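Local coordinates for flagellar regulatory protein C (Vibrio cholerae, PDB 4QHS) that probably hydrolyses ATP as a heptameric AAA+ activator of sigma-54-dependent transcription, regulating flagellar genes, at residues A[40-51]-A[177-187]. Sequence-based numbering, arbitrary orientation.
Sequences NVMILGPSGSGK and RLNVFPLTWPA
Asn40 ND2 donates an almost straight bond (172°) to Arg177 O just before strand 41-44, which runs into the P-loop (Walker A) of this AAA+ ATPase and pairs parallel with strand 182-184, outermost in the sheet within this chain. Arg177 O lies in the plane of the Asn40 amide, whereas ND2 sits above the plane of the Arg177 carbonyl. The contact is a worked example of how a P-loop is anchored, its leading strand bonded into the sheet and the loop held by a lysine and a neighbouring tryptophan. Val41 faces helix 23-35 and rests CG1 loosely on Leu183 CD1. Met42, with CG anti to the backbone N (chi1 179°) and the chain bent beyond it, lays CE 3.6 Å from Leu178 CB. From here the parallel ladder takes over: Leu183 N binds Met42 O, Leu44 N binds Leu183 O, and Trp185 N binds Leu44 O, each at 2.9 Å. On the Met42 face, Leu44 CD1 lies beside Pro182 CB. Pro46 CG meets Ala187 CB, and Pro46 O accepts a hydrogen bond from Ser49 OG. Trp185 turns its indole edge to Ser49 O, which NE1 reaches through a weak, bent bond (119°). The extended Lys51 side chain returns to the strand end, where NZ donates to both Ile43 O and Gly45 O, 2.8 Å from each.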
loop_
_atom_site.group_PDB
_atom_site.type_symbol
_atom_site.label_atom_id
_atom_site.label_comp_id
_atom_site.label_asym_id
_atom_site.label_seq_id
_atom_site.Cartn_x
_atom_site.Cartn_y
_atom_site.Cartn_z
ATOM N N ASN A 40 32.679 -10.318 -28.674
ATOM C CA ASN A 40 32.360 -9.574 -27.492
ATOM C C ASN A 40 33.407 -9.814 -26.460
ATOM O O ASN A 40 33.875 -10.903 -26.313
ATOM C CB ASN A 40 31.042 -9.999 -26.912
ATOM C CG ASN A 40 29.904 -9.738 -27.803
ATOM O OD1 ASN A 40 29.863 -8.778 -28.527
ATOM N ND2 ASN A 40 28.950 -10.585 -27.731
ATOM N N VAL A 41 33.772 -8.775 -25.748
ATOM C CA VAL A 41 34.817 -8.864 -24.732
ATOM C C VAL A 41 34.318 -8.380 -23.376
ATOM O O VAL A 41 33.834 -7.244 -23.248
ATOM C CB VAL A 41 36.054 -8.030 -25.098
ATOM C CG1 VAL A 41 37.076 -8.151 -23.986
ATOM C CG2 VAL A 41 36.624 -8.456 -26.443
ATOM N N MET A 42 34.429 -9.242 -22.379
ATOM C CA MET A 42 34.073 -8.897 -21.007
ATOM C C MET A 42 35.336 -8.603 -20.192
ATOM O O MET A 42 36.206 -9.457 -20.074
ATOM C CB MET A 42 33.286 -10.032 -20.353
ATOM C CG MET A 42 32.900 -9.748 -18.907
ATOM S SD MET A 42 31.691 -8.423 -18.726
ATOM C CE MET A 42 30.378 -9.117 -19.730
ATOM N N ILE A 43 35.439 -7.400 -19.641
ATOM C CA ILE A 43 36.579 -7.067 -18.794
ATOM C C ILE A 43 36.190 -7.058 -17.317
ATOM O O ILE A 43 35.429 -6.175 -16.845
ATOM C CB ILE A 43 37.183 -5.699 -19.153
ATOM C CG1 ILE A 43 37.336 -5.553 -20.671
ATOM C CG2 ILE A 43 38.518 -5.516 -18.434
ATOM C CD1 ILE A 43 37.745 -4.164 -21.093
ATOM N N LEU A 44 36.704 -8.060 -16.608
ATOM C CA LEU A 44 36.443 -8.267 -15.187
ATOM C C LEU A 44 37.521 -7.586 -14.344
ATOM O O LEU A 44 38.559 -7.166 -14.866
ATOM C CB LEU A 44 36.372 -9.769 -14.881
ATOM C CG LEU A 44 35.376 -10.509 -15.784
ATOM C CD1 LEU A 44 35.442 -12.024 -15.618
ATOM C CD2 LEU A 44 33.967 -10.004 -15.528
ATOM N N GLY A 45 37.280 -7.477 -13.045
ATOM C CA GLY A 45 38.240 -6.843 -12.155
ATOM C C GLY A 45 37.579 -5.740 -11.360
ATOM O O GLY A 45 36.444 -5.352 -11.642
ATOM N N PRO A 46 38.279 -5.220 -10.351
ATOM C CA PRO A 46 37.629 -4.172 -9.556
ATOM C C PRO A 46 37.376 -2.899 -10.366
ATOM O O PRO A 46 38.025 -2.672 -11.386
ATOM C CB PRO A 46 38.627 -3.920 -8.415
ATOM C CG PRO A 46 39.953 -4.471 -8.922
ATOM C CD PRO A 46 39.582 -5.628 -9.800
ATOM N N SER A 47 36.409 -2.095 -9.933
ATOM C CA SER A 47 36.195 -0.802 -10.552
ATOM C C SER A 47 37.392 0.071 -10.216
ATOM O O SER A 47 38.120 -0.207 -9.254
ATOM C CB SER A 47 34.905 -0.143 -10.061
ATOM O OG SER A 47 33.758 -0.919 -10.364
ATOM N N GLY A 48 37.587 1.119 -11.007
ATOM C CA GLY A 48 38.658 2.070 -10.768
ATOM C C GLY A 48 40.013 1.397 -10.712
ATOM O O GLY A 48 40.849 1.747 -9.889
ATOM N N SER A 49 40.205 0.413 -11.585
ATOM C CA SER A 49 41.457 -0.311 -11.689
ATOM C C SER A 49 42.028 -0.163 -13.092
ATOM O O SER A 49 42.722 -1.043 -13.572
ATOM C CB SER A 49 41.255 -1.791 -11.349
ATOM O OG SER A 49 40.525 -2.472 -12.361
ATOM N N GLY A 50 41.711 0.948 -13.753
ATOM C CA GLY A 50 42.242 1.246 -15.073
ATOM C C GLY A 50 41.622 0.520 -16.260
ATOM O O GLY A 50 42.197 0.529 -17.346
ATOM N N LYS A 51 40.454 -0.093 -16.067
ATOM C CA LYS A 51 39.783 -0.853 -17.127
ATOM C C LYS A 51 39.446 -0.037 -18.357
ATOM O O LYS A 51 39.400 -0.561 -19.473
ATOM C CB LYS A 51 38.476 -1.456 -16.624
ATOM C CG LYS A 51 38.585 -2.699 -15.788
ATOM C CD LYS A 51 37.190 -3.268 -15.593
ATOM C CE LYS A 51 37.141 -4.208 -14.423
ATOM N NZ LYS A 51 35.835 -4.902 -14.341
ATOM N N ARG A 177 26.745 -15.221 -24.040
ATOM C CA ARG A 177 27.059 -14.363 -25.153
ATOM C C ARG A 177 28.095 -13.305 -24.850
ATOM O O ARG A 177 28.902 -12.987 -25.661
ATOM C CB ARG A 177 25.811 -13.743 -25.713
ATOM C CG ARG A 177 25.245 -14.518 -26.814
ATOM C CD ARG A 177 24.078 -13.849 -27.368
ATOM N NE ARG A 177 23.588 -14.544 -28.535
ATOM C CZ ARG A 177 23.923 -14.247 -29.779
ATOM N NH1 ARG A 177 24.758 -13.268 -30.040
ATOM N NH2 ARG A 177 23.413 -14.940 -30.763
ATOM N N LEU A 178 28.072 -12.769 -23.666
ATOM C CA LEU A 178 29.023 -11.716 -23.317
ATOM C C LEU A 178 30.364 -12.240 -22.783
ATOM O O LEU A 178 31.307 -11.463 -22.616
ATOM C CB LEU A 178 28.410 -10.779 -22.277
ATOM C CG LEU A 178 27.301 -9.842 -22.763
ATOM C CD1 LEU A 178 26.664 -9.144 -21.576
ATOM C CD2 LEU A 178 27.868 -8.824 -23.720
ATOM N N ASN A 179 30.446 -13.521 -22.490
ATOM C CA ASN A 179 31.643 -14.095 -21.917
ATOM C C ASN A 179 32.351 -15.149 -22.766
ATOM O O ASN A 179 32.842 -16.114 -22.258
ATOM C CB ASN A 179 31.349 -14.661 -20.537
ATOM C CG ASN A 179 31.439 -13.628 -19.457
ATOM O OD1 ASN A 179 32.490 -13.350 -18.937
ATOM N ND2 ASN A 179 30.326 -13.048 -19.124
ATOM N N VAL A 180 32.399 -14.942 -24.061
ATOM C CA VAL A 180 33.237 -15.763 -24.908
ATOM C C VAL A 180 34.693 -15.630 -24.481
ATOM O O VAL A 180 35.446 -16.609 -24.480
ATOM C CB VAL A 180 33.106 -15.378 -26.388
ATOM C CG1 VAL A 180 34.081 -16.169 -27.215
ATOM C CG2 VAL A 180 31.703 -15.660 -26.862
ATOM N N PHE A 181 35.079 -14.416 -24.135
ATOM C CA PHE A 181 36.461 -14.060 -23.943
ATOM C C PHE A 181 36.707 -13.088 -22.806
ATOM O O PHE A 181 36.963 -11.937 -23.005
ATOM C CB PHE A 181 37.018 -13.502 -25.242
ATOM C CG PHE A 181 38.489 -13.621 -25.367
ATOM C CD1 PHE A 181 39.054 -14.785 -25.766
ATOM C CD2 PHE A 181 39.304 -12.557 -25.106
ATOM C CE1 PHE A 181 40.378 -14.893 -25.879
ATOM C CE2 PHE A 181 40.638 -12.670 -25.223
ATOM C CZ PHE A 181 41.176 -13.837 -25.618
ATOM N N PRO A 182 36.639 -13.573 -21.594
ATOM C CA PRO A 182 36.814 -12.715 -20.444
ATOM C C PRO A 182 38.256 -12.437 -20.135
ATOM O O PRO A 182 39.088 -13.291 -20.258
ATOM C CB PRO A 182 36.186 -13.520 -19.335
ATOM C CG PRO A 182 36.109 -14.813 -19.820
ATOM C CD PRO A 182 35.887 -14.758 -21.228
ATOM N N LEU A 183 38.530 -11.219 -19.740
ATOM C CA LEU A 183 39.833 -10.813 -19.324
ATOM C C LEU A 183 39.737 -10.221 -17.947
ATOM O O LEU A 183 39.072 -9.244 -17.728
ATOM C CB LEU A 183 40.402 -9.805 -20.297
ATOM C CG LEU A 183 40.542 -10.305 -21.725
ATOM C CD1 LEU A 183 41.038 -9.254 -22.585
ATOM C CD2 LEU A 183 41.495 -11.418 -21.727
ATOM N N THR A 184 40.420 -10.831 -17.010
ATOM C CA THR A 184 40.360 -10.383 -15.659
ATOM C C THR A 184 41.548 -9.502 -15.311
ATOM O O THR A 184 42.654 -9.944 -15.180
ATOM C CB THR A 184 40.232 -11.549 -14.700
ATOM O OG1 THR A 184 39.043 -12.272 -14.983
ATOM C CG2 THR A 184 40.161 -11.047 -13.308
ATOM N N TRP A 185 41.268 -8.229 -15.156
ATOM C CA TRP A 185 42.245 -7.218 -14.878
ATOM C C TRP A 185 42.454 -7.087 -13.380
ATOM O O TRP A 185 41.708 -6.410 -12.716
ATOM C CB TRP A 185 41.705 -5.924 -15.432
ATOM C CG TRP A 185 42.667 -4.917 -15.593
ATOM C CD1 TRP A 185 42.804 -3.821 -14.842
ATOM C CD2 TRP A 185 43.677 -4.864 -16.576
ATOM N NE1 TRP A 185 43.845 -3.074 -15.283
ATOM C CE2 TRP A 185 44.409 -3.704 -16.350
ATOM C CE3 TRP A 185 44.050 -5.695 -17.619
ATOM C CZ2 TRP A 185 45.474 -3.342 -17.135
ATOM C CZ3 TRP A 185 45.105 -5.338 -18.386
ATOM C CH2 TRP A 185 45.804 -4.176 -18.151
ATOM N N PRO A 186 43.472 -7.735 -12.845
ATOM C CA PRO A 186 43.662 -7.858 -11.405
ATOM C C PRO A 186 43.812 -6.557 -10.626
ATOM O O PRO A 186 44.056 -5.506 -11.153
ATOM C CB PRO A 186 44.955 -8.636 -11.324
ATOM C CG PRO A 186 45.717 -8.170 -12.485
ATOM C CD PRO A 186 44.766 -7.700 -13.532
ATOM N N ALA A 187 43.648 -6.664 -9.328
ATOM C CA ALA A 187 43.748 -5.517 -8.473
ATOM C C ALA A 187 45.193 -5.104 -8.351
ATOM O O ALA A 187 46.070 -5.906 -8.539
ATOM C CB ALA A 187 43.185 -5.828 -7.148
HETATM O O HOH W 1 26.813 -11.920 -29.603
#